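Local coordinates for gamma-glutamyltranspeptidase (Streptomyces lincolnensis, PDB 6J3A), which belongs to the gamma-glutamyltranspeptidase family of Ntn hydrolases and, as an LmbA-like homologue, probably acts as a transferase on gamma-glutamyl-type substrates, at residues P62-P67 and V72-G77; D113-L118 and V434-S439; D300-L305 and P536-D541. One frame throughout, in Å; residues are numbered along the deposited sequence.

Contact 1 of 3, residues P62-P67 and V72-G77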
loop_
_atom_site.group_PDB
_atom_site.type_symbol
_atom_site.label_atom_id
_atom_site.label_comp_id
_atom_site.label_asym_id
_atom_site.label_seq_id
_atom_site.Cartn_x
_atom_site.Cartn_y
_atom_site.Cartn_z
ATOM N N PRO A 62 -1.401 -25.124 -3.631
ATOM C CA PRO A 62 -1.857 -25.540 -2.295
ATOM C C PRO A 62 -2.616 -24.412 -1.609
ATOM O O PRO A 62 -2.137 -23.285 -1.595
ATOM C CB PRO A 62 -0.556 -25.825 -1.522
ATOM C CG PRO A 62 0.566 -25.622 -2.479
ATOM C CD PRO A 62 0.046 -24.858 -3.657
ATOM N N ILE A 63 -3.777 -24.711 -1.037
ATOM C CA ILE A 63 -4.536 -23.711 -0.289
ATOM C C ILE A 63 -4.686 -24.156 1.164
ATOM O O ILE A 63 -5.132 -25.269 1.428
ATOM C CB ILE A 63 -5.930 -23.478 -0.899
ATOM C CG1 ILE A 63 -5.824 -23.215 -2.407
ATOM C CG2 ILE A 63 -6.624 -22.307 -0.202
ATOM C CD1 ILE A 63 -7.150 -23.317 -3.134
ATOM N N LEU A 64 -4.303 -23.278 2.090
ATOM C CA LEU A 64 -4.563 -23.462 3.513
ATOM C C LEU A 64 -5.738 -22.600 3.915
ATOM O O LEU A 64 -5.677 -21.383 3.785
ATOM C CB LEU A 64 -3.357 -23.037 4.336
ATOM C CG LEU A 64 -2.295 -24.103 4.557
ATOM C CD1 LEU A 64 -1.022 -23.450 5.060
ATOM C CD2 LEU A 64 -2.782 -25.145 5.550
ATOM N N LEU A 65 -6.787 -23.221 4.433
ATOM C CA LEU A 65 -7.959 -22.484 4.871
ATOM C C LEU A 65 -8.165 -22.664 6.378
ATOM O O LEU A 65 -7.859 -23.715 6.941
ATOM C CB LEU A 65 -9.206 -22.876 4.071
ATOM C CG LEU A 65 -9.554 -24.350 3.827
ATOM C CD1 LEU A 65 -11.049 -24.491 3.551
ATOM C CD2 LEU A 65 -8.765 -24.965 2.674
ATOM N N ALA A 66 -8.661 -21.611 7.017
ATOM C CA ALA A 66 -8.940 -21.608 8.447
ATOM C C ALA A 66 -10.255 -20.878 8.653
ATOM O O ALA A 66 -10.242 -19.713 9.055
ATOM C CB ALA A 66 -7.820 -20.914 9.204
ATOM N N PRO A 67 -11.400 -21.550 8.358
ATOM C CA PRO A 67 -12.733 -20.938 8.560
ATOM C C PRO A 67 -12.959 -20.524 10.021
ATOM O O PRO A 67 -12.486 -21.197 10.928
ATOM C CB PRO A 67 -13.720 -22.043 8.135
ATOM C CG PRO A 67 -12.909 -23.101 7.469
ATOM C CD PRO A 67 -11.509 -22.975 7.997
ATOM N N VAL A 72 -8.387 -25.995 10.746
ATOM C CA VAL A 72 -7.434 -25.684 9.690
ATOM C C VAL A 72 -7.320 -26.893 8.747
ATOM O O VAL A 72 -7.054 -28.015 9.172
ATOM C CB VAL A 72 -6.052 -25.275 10.249
ATOM C CG1 VAL A 72 -5.034 -25.050 9.130
ATOM C CG2 VAL A 72 -6.178 -23.989 11.030
ATOM N N ARG A 73 -7.505 -26.626 7.461
ATOM C CA ARG A 73 -7.735 -27.649 6.461
ATOM C C ARG A 73 -6.928 -27.270 5.216
ATOM O O ARG A 73 -6.791 -26.089 4.895
ATOM C CB ARG A 73 -9.246 -27.704 6.184
ATOM C CG ARG A 73 -9.791 -29.008 5.634
ATOM C CD ARG A 73 -9.869 -30.109 6.683
ATOM N NE ARG A 73 -10.375 -31.336 6.064
ATOM C CZ ARG A 73 -9.943 -32.580 6.290
ATOM N NH1 ARG A 73 -8.961 -32.843 7.152
ATOM N NH2 ARG A 73 -10.508 -33.588 5.627
ATOM N N VAL A 74 -6.355 -28.274 4.554
ATOM C CA VAL A 74 -5.576 -28.111 3.314
ATOM C C VAL A 74 -6.432 -28.543 2.128
ATOM O O VAL A 74 -7.074 -29.587 2.179
ATOM C CB VAL A 74 -4.289 -28.975 3.326
ATOM C CG1 VAL A 74 -3.619 -29.015 1.960
ATOM C CG2 VAL A 74 -3.294 -28.452 4.343
ATOM N N LEU A 75 -6.416 -27.738 1.067
ATOM C CA LEU A 75 -7.070 -28.067 -0.198
ATOM C C LEU A 75 -5.982 -28.246 -1.250
ATOM O O LEU A 75 -5.359 -27.280 -1.687
ATOM C CB LEU A 75 -8.088 -26.996 -0.598
ATOM C CG LEU A 75 -8.769 -27.127 -1.965
ATOM C CD1 LEU A 75 -9.250 -28.538 -2.270
ATOM C CD2 LEU A 75 -9.936 -26.162 -2.044
ATOM N N CYS A 76 -5.754 -29.503 -1.625
ATOM C CA CYS A 76 -4.685 -29.870 -2.525
ATOM C C CYS A 76 -5.093 -29.650 -3.965
ATOM O O CYS A 76 -5.950 -30.361 -4.499
ATOM C CB CYS A 76 -4.287 -31.332 -2.348
ATOM S SG CYS A 76 -3.021 -31.842 -3.540
ATOM N N GLY A 77 -4.443 -28.668 -4.583
ATOM C CA GLY A 77 -4.570 -28.418 -6.011
ATOM C C GLY A 77 -3.264 -28.646 -6.741
ATOM O O GLY A 77 -3.023 -28.035 -7.777
#
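Ile63 to Leu65 run antiparallel to Arg73 to Leu75, and the two short strand axes come within 4.8 Å. Ile63 and Leu75 form one hydrogen-bonded pair, in which Leu75 N reaches Ile63 O at 2.8 Å. Leu65 and Arg73 form the next, with Leu65 N bonded to Arg73 O at 2.9 Å. Between them lies the non-hydrogen-bonded pair Leu64 and Val74, where Leu64 CD2 presses on Val74 CG2 at 3.6 Å. On the opposite face the side chains of Ile63 and Leu75 lie alongside each other. Leu65 CG sits between its backbone N and carbonyl carbon (chi1 47°). This brings CD2 across to the partner strand, 3.2 Å from Arg73 O and 3.9 Å from Leu75 CB. With an alanine in place of Leu65, Leu75 CB would probably lose this cover, and a gap would be likely to open beside Arg73. Helix 111-122 covers the face of Ile63, Leu65 and Leu75. Ile487 of strand 486-490 touches Leu64 and Ala66, and Leu489 of the same strand touches Val72. A beta hairpin held between a helix and a second layer of strands fits the alpha-beta-beta-alpha sandwich of the Ntn hydrolases.

Contact 2 of 3, residues D113-L118 and V434-S439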
loop_
_atom_site.group_PDB
_atom_site.type_symbol
_atom_site.label_atom_id
_atom_site.label_comp_id
_atom_site.label_asym_id
_atom_site.label_seq_id
_atom_site.Cartn_x
_atom_site.Cartn_y
_atom_site.Cartn_z
ATOM N N ASP A 113 -9.391 -26.748 -10.668
ATOM C CA ASP A 113 -10.349 -27.543 -9.890
ATOM C C ASP A 113 -10.319 -27.170 -8.404
ATOM O O ASP A 113 -11.364 -27.126 -7.752
ATOM C CB ASP A 113 -10.107 -29.042 -10.053
ATOM C CG ASP A 113 -11.310 -29.868 -9.627
ATOM O OD1 ASP A 113 -12.352 -29.815 -10.328
ATOM O OD2 ASP A 113 -11.231 -30.558 -8.580
ATOM N N ALA A 114 -9.121 -26.894 -7.891
ATOM C CA ALA A 114 -8.938 -26.447 -6.518
ATOM C C ALA A 114 -9.699 -25.165 -6.204
ATOM O O ALA A 114 -10.394 -25.100 -5.200
ATOM C CB ALA A 114 -7.460 -26.266 -6.213
ATOM N N TRP A 115 -9.574 -24.154 -7.059
ATOM C CA TRP A 115 -10.301 -22.891 -6.863
ATOM C C TRP A 115 -11.812 -23.076 -7.019
ATOM O O TRP A 115 -12.599 -22.371 -6.378
ATOM C CB TRP A 115 -9.808 -21.813 -7.841
ATOM C CG TRP A 115 -8.398 -21.353 -7.596
ATOM C CD1 TRP A 115 -7.344 -21.416 -8.470
ATOM C CD2 TRP A 115 -7.888 -20.754 -6.400
ATOM N NE1 TRP A 115 -6.209 -20.892 -7.890
ATOM C CE2 TRP A 115 -6.516 -20.483 -6.619
ATOM C CE3 TRP A 115 -8.456 -20.416 -5.166
ATOM C CZ2 TRP A 115 -5.711 -19.891 -5.654
ATOM C CZ3 TRP A 115 -7.651 -19.823 -4.204
ATOM C CH2 TRP A 115 -6.290 -19.570 -4.453
ATOM N N MET A 116 -12.209 -24.014 -7.875
ATOM C CA MET A 116 -13.618 -24.330 -8.058
ATOM C C MET A 116 -14.158 -24.995 -6.812
ATOM O O MET A 116 -15.269 -24.704 -6.397
ATOM C CB MET A 116 -13.838 -25.253 -9.265
ATOM C CG MET A 116 -13.704 -24.604 -10.632
ATOM S SD MET A 116 -14.518 -23.009 -10.820
ATOM C CE MET A 116 -13.137 -21.923 -10.474
ATOM N N LEU A 117 -13.372 -25.898 -6.229
ATOM C CA LEU A 117 -13.775 -26.565 -4.990
ATOM C C LEU A 117 -13.935 -25.559 -3.864
ATOM O O LEU A 117 -14.930 -25.586 -3.137
ATOM C CB LEU A 117 -12.771 -27.642 -4.556
ATOM C CG LEU A 117 -13.146 -29.116 -4.753
ATOM C CD1 LEU A 117 -12.131 -29.983 -4.033
ATOM C CD2 LEU A 117 -14.537 -29.485 -4.257
ATOM N N LEU A 118 -12.945 -24.681 -3.729
ATOM C CA LEU A 118 -12.985 -23.628 -2.722
ATOM C C LEU A 118 -14.247 -22.784 -2.855
ATOM O O LEU A 118 -14.999 -22.622 -1.899
ATOM C CB LEU A 118 -11.740 -22.746 -2.815
ATOM C CG LEU A 118 -11.518 -21.833 -1.600
ATOM C CD1 LEU A 118 -11.180 -22.602 -0.329
ATOM C CD2 LEU A 118 -10.410 -20.844 -1.899
ATOM N N VAL A 434 -7.370 -17.473 4.729
ATOM C CA VAL A 434 -6.916 -18.310 3.620
ATOM C C VAL A 434 -5.473 -17.911 3.239
ATOM O O VAL A 434 -5.112 -16.743 3.306
ATOM C CB VAL A 434 -7.905 -18.233 2.436
ATOM C CG1 VAL A 434 -7.872 -16.875 1.759
ATOM C CG2 VAL A 434 -7.655 -19.345 1.444
ATOM N N ALA A 435 -4.647 -18.890 2.888
ATOM C CA ALA A 435 -3.281 -18.637 2.395
ATOM C C ALA A 435 -3.016 -19.597 1.242
ATOM O O ALA A 435 -3.100 -20.814 1.423
ATOM C CB ALA A 435 -2.251 -18.838 3.496
ATOM N N ALA A 436 -2.712 -19.056 0.064
ATOM C CA ALA A 436 -2.544 -19.876 -1.139
ATOM C C ALA A 436 -1.284 -19.470 -1.859
ATOM O O ALA A 436 -0.972 -18.288 -1.948
ATOM C CB ALA A 436 -3.739 -19.721 -2.064
ATOM N N THR A 437 -0.593 -20.458 -2.412
ATOM C CA THR A 437 0.641 -20.242 -3.151
ATOM C C THR A 437 0.444 -20.787 -4.560
ATOM O O THR A 437 0.873 -21.891 -4.844
ATOM C CB THR A 437 1.809 -20.942 -2.421
ATOM O OG1 THR A 437 1.934 -20.401 -1.103
ATOM C CG2 THR A 437 3.135 -20.751 -3.135
ATOM N N PRO A 438 -0.244 -20.031 -5.445
ATOM C CA PRO A 438 -0.434 -20.525 -6.806
ATOM C C PRO A 438 0.774 -20.301 -7.708
ATOM O O PRO A 438 1.472 -19.299 -7.583
ATOM C CB PRO A 438 -1.640 -19.729 -7.306
ATOM C CG PRO A 438 -1.537 -18.448 -6.579
ATOM C CD PRO A 438 -1.027 -18.804 -5.215
ATOM N N SER A 439 0.989 -21.235 -8.626
ATOM C CA SER A 439 2.189 -21.258 -9.442
ATOM C C SER A 439 1.981 -22.146 -10.651
ATOM O O SER A 439 0.942 -22.786 -10.788
ATOM C CB SER A 439 3.352 -21.796 -8.610
ATOM O OG SER A 439 4.573 -21.763 -9.328
#
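Trp115 reaches from helix 111-122 to Ala436 and Pro438, at the end of strand 433-436 and just past it. This is helix-on-sheet packing, as between the outer helical layer and a sheet of the alpha-beta-beta-alpha sandwich of Ntn hydrolases. The two backbones stay well apart, with 10.1 Å between Trp115 CA and Ala436 CA. A large side chain has to span that distance, and the indole does so almost alone.

The contact between the segments is apolar. Trp115 CG is anti to its own carbonyl carbon and beside the backbone N (chi1 -67°), and the six-membered part of the indole is sent toward the strand. Its outer atom CH2 meets the methyl of Ala436, with CH2 to CB at 3.5 Å. The neighbouring ring atom CZ2 of Trp115 is 4.1 Å from the same CB. The methyl approaches the indole obliquely. Ala436 and Pro438 both project toward the helix, while Thr437 between them points away.

Other apolar groups close round the indole. Val41 and Ala44 of helix 36-50 touch it, as do Val61 and Ile63 of strand 61-66. Val61 lies against both Trp115 and Ala436.

Polar bonds hold each segment separately. In the helix, Leu118 N bonds to Ala114 O at 3.0 Å, across the turn that carries Trp115. The strand itself is paired through its backbone with Leu424 and Val426 of strand 424-428.

Beyond Ala436, the ring of Pro438 sits at the indole edge, its CB near the indole plane and 4.4 Å from Trp115 CZ2.

Contact 3 of 3, residues D300-L305 and P536-D541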
loop_
_atom_site.group_PDB
_atom_site.type_symbol
_atom_site.label_atom_id
_atom_site.label_comp_id
_atom_site.label_asym_id
_atom_site.label_seq_id
_atom_site.Cartn_x
_atom_site.Cartn_y
_atom_site.Cartn_z
ATOM N N ASP A 300 25.144 -15.461 15.574
ATOM C CA ASP A 300 24.805 -16.779 16.150
ATOM C C ASP A 300 23.382 -17.244 15.783
ATOM O O ASP A 300 23.164 -18.426 15.529
ATOM C CB ASP A 300 24.954 -16.770 17.690
ATOM C CG ASP A 300 26.399 -16.524 18.158
ATOM O OD1 ASP A 300 27.336 -16.719 17.358
ATOM O OD2 ASP A 300 26.591 -16.128 19.335
ATOM N N TYR A 301 22.428 -16.311 15.769
ATOM C CA TYR A 301 21.033 -16.575 15.370
ATOM C C TYR A 301 20.924 -16.992 13.910
ATOM O O TYR A 301 20.233 -17.943 13.586
ATOM C CB TYR A 301 20.196 -15.321 15.614
ATOM C CG TYR A 301 18.740 -15.336 15.141
ATOM C CD1 TYR A 301 17.728 -15.898 15.923
ATOM C CD2 TYR A 301 18.370 -14.729 13.938
ATOM C CE1 TYR A 301 16.401 -15.872 15.512
ATOM C CE2 TYR A 301 17.046 -14.704 13.520
ATOM C CZ TYR A 301 16.066 -15.275 14.309
ATOM O OH TYR A 301 14.754 -15.248 13.885
ATOM N N VAL A 302 21.603 -16.266 13.034
ATOM C CA VAL A 302 21.617 -16.587 11.606
ATOM C C VAL A 302 22.271 -17.941 11.357
ATOM O O VAL A 302 21.632 -18.838 10.802
ATOM C CB VAL A 302 22.344 -15.487 10.795
ATOM C CG1 VAL A 302 22.597 -15.912 9.349
ATOM C CG2 VAL A 302 21.526 -14.216 10.814
ATOM N N HIS A 303 23.540 -18.060 11.767
ATOM C CA HIS A 303 24.314 -19.318 11.690
ATOM C C HIS A 303 23.498 -20.537 12.121
ATOM O O HIS A 303 23.396 -21.517 11.389
ATOM C CB HIS A 303 25.589 -19.242 12.555
ATOM C CG HIS A 303 26.361 -20.526 12.598
ATOM N ND1 HIS A 303 27.242 -20.896 11.606
ATOM C CD2 HIS A 303 26.355 -21.543 13.493
ATOM C CE1 HIS A 303 27.752 -22.081 11.891
ATOM N NE2 HIS A 303 27.229 -22.496 13.030
ATOM N N LEU A 304 22.928 -20.448 13.315
ATOM C CA LEU A 304 22.070 -21.500 13.865
ATOM C C LEU A 304 20.948 -21.913 12.918
ATOM O O LEU A 304 20.707 -23.100 12.727
ATOM C CB LEU A 304 21.463 -21.057 15.205
ATOM C CG LEU A 304 20.449 -22.026 15.821
ATOM C CD1 LEU A 304 21.142 -23.297 16.296
ATOM C CD2 LEU A 304 19.677 -21.377 16.954
ATOM N N LEU A 305 20.260 -20.924 12.355
ATOM C CA LEU A 305 19.170 -21.162 11.413
ATOM C C LEU A 305 19.617 -21.718 10.067
ATOM O O LEU A 305 18.877 -22.488 9.450
ATOM C CB LEU A 305 18.372 -19.877 11.191
ATOM C CG LEU A 305 17.634 -19.317 12.415
ATOM C CD1 LEU A 305 16.724 -18.161 12.020
ATOM C CD2 LEU A 305 16.833 -20.370 13.163
ATOM N N PRO A 536 16.080 -7.577 6.919
ATOM C CA PRO A 536 17.013 -8.294 6.065
ATOM C C PRO A 536 16.777 -9.790 6.142
ATOM O O PRO A 536 16.698 -10.350 7.243
ATOM C CB PRO A 536 18.386 -7.924 6.641
ATOM C CG PRO A 536 18.183 -6.579 7.234
ATOM C CD PRO A 536 16.776 -6.595 7.775
ATOM N N ASN A 537 16.615 -10.411 4.977
ATOM C CA ASN A 537 16.358 -11.844 4.875
ATOM C C ASN A 537 17.532 -12.483 4.129
ATOM O O ASN A 537 18.391 -11.780 3.583
ATOM C CB ASN A 537 15.007 -12.090 4.172
ATOM C CG ASN A 537 14.302 -13.361 4.642
ATOM O OD1 ASN A 537 14.942 -14.308 5.033
ATOM N ND2 ASN A 537 12.976 -13.371 4.599
ATOM N N TRP A 538 17.581 -13.815 4.159
ATOM C CA TRP A 538 18.692 -14.587 3.593
ATOM C C TRP A 538 18.210 -15.982 3.221
ATOM O O TRP A 538 17.139 -16.394 3.636
ATOM C CB TRP A 538 19.838 -14.708 4.615
ATOM C CG TRP A 538 19.461 -15.573 5.827
ATOM C CD1 TRP A 538 19.731 -16.906 6.009
ATOM C CD2 TRP A 538 18.711 -15.163 6.974
ATOM N NE1 TRP A 538 19.206 -17.343 7.204
ATOM C CE2 TRP A 538 18.576 -16.294 7.816
ATOM C CE3 TRP A 538 18.141 -13.947 7.379
ATOM C CZ2 TRP A 538 17.893 -16.245 9.036
ATOM C CZ3 TRP A 538 17.465 -13.895 8.604
ATOM C CH2 TRP A 538 17.346 -15.040 9.412
ATOM N N HIS A 539 19.031 -16.708 2.471
ATOM C CA HIS A 539 18.783 -18.127 2.157
ATOM C C HIS A 539 20.093 -18.834 1.904
ATOM O O HIS A 539 21.096 -18.181 1.631
ATOM C CB HIS A 539 17.893 -18.280 0.921
ATOM C CG HIS A 539 18.576 -17.952 -0.376
ATOM N ND1 HIS A 539 18.976 -18.917 -1.276
ATOM C CD2 HIS A 539 18.914 -16.766 -0.930
ATOM C CE1 HIS A 539 19.527 -18.334 -2.325
ATOM N NE2 HIS A 539 19.505 -17.029 -2.139
ATOM N N ASN A 540 20.072 -20.163 1.982
ATOM C CA ASN A 540 21.195 -20.988 1.510
ATOM C C ASN A 540 20.802 -21.821 0.292
ATOM O O ASN A 540 19.612 -21.998 0.013
ATOM C CB ASN A 540 21.752 -21.866 2.642
ATOM C CG ASN A 540 20.931 -23.120 2.892
ATOM O OD1 ASN A 540 21.047 -24.105 2.165
ATOM N ND2 ASN A 540 20.135 -23.105 3.952
ATOM N N ASP A 541 21.815 -22.323 -0.417
ATOM C CA ASP A 541 21.616 -23.206 -1.584
ATOM C C ASP A 541 22.422 -24.504 -1.459
ATOM O O ASP A 541 22.786 -25.117 -2.469
ATOM C CB ASP A 541 22.006 -22.497 -2.893
ATOM C CG ASP A 541 21.019 -21.429 -3.315
ATOM O OD1 ASP A 541 19.792 -21.689 -3.369
ATOM O OD2 ASP A 541 21.500 -20.326 -3.629
#
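Trp538 CG has both backbone neighbours, N and C, beside it (chi1 68°), and this carries the indole across to Tyr301, Val302 and Leu305. From the helix, Leu305 answers with CG beside its backbone N (chi1 -64°) and CD1 extended toward the indole. The two side chains cross at about a right angle. Leu305 CD1 comes in at the edge of the indole, in its plane, and is 3.7 Å from Trp538 CZ2.

The same methyl has a second flat neighbour. It lies over one face of the Tyr301 ring, 3.7 Å above the plane and displaced toward the rim. Leu305 CD1 thus fills the corner between a tyrosine face and a tryptophan edge. The two rings also meet directly, and obliquely, with Tyr301 CE2 4.1 Å from Trp538 CH2. Val302 comes from another side. Its CG1 lies over a face of the indole, off centre, and is 4.3 Å from Trp538 NE1.

Here helix 299-319 packs beside the small mixed sheet of strands 538-540, 556-560 and 577-581. The short segments of helix and strand run at 36° to each other, with 10.4 Å between their axes. Strand 538-540 is an edge strand of this sheet within the chain, bonded through the backbone of His539 to Thr558. Helix 506-519 also packs here: His512 stacks on the Trp538 ring, and Leu515 touches Tyr301. Val306, on the same helix as Leu305, touches Trp538 as well.

Along the rim of the indole, in its plane, the carbonyl oxygen Pro536 O is 3.9 Å from Trp538 CZ3.

Overall arrangement
From the N terminus, contact 1 comes first and is the shortest closure, a hairpin with four residues between its segments. It is complete before contact 2 opens at 113-118. Contact 2 closes a long loop at 434-439, with 315 residues between. Contact 3 opens inside that loop at 300-305 and closes beyond it at 536-541, so contacts 2 and 3 cross. Contacts 1 and 2 touch: strands 61-66 and 433-436 are neighbours, with a probable hydrogen bond from Leu64 N to Ala435 O, and helix 111-122 packs on both strands through Trp115. Contact 3 ties helix 299-319 to a separate small sheet. The centre of contact 3 lies about 29 Å from that of contact 1.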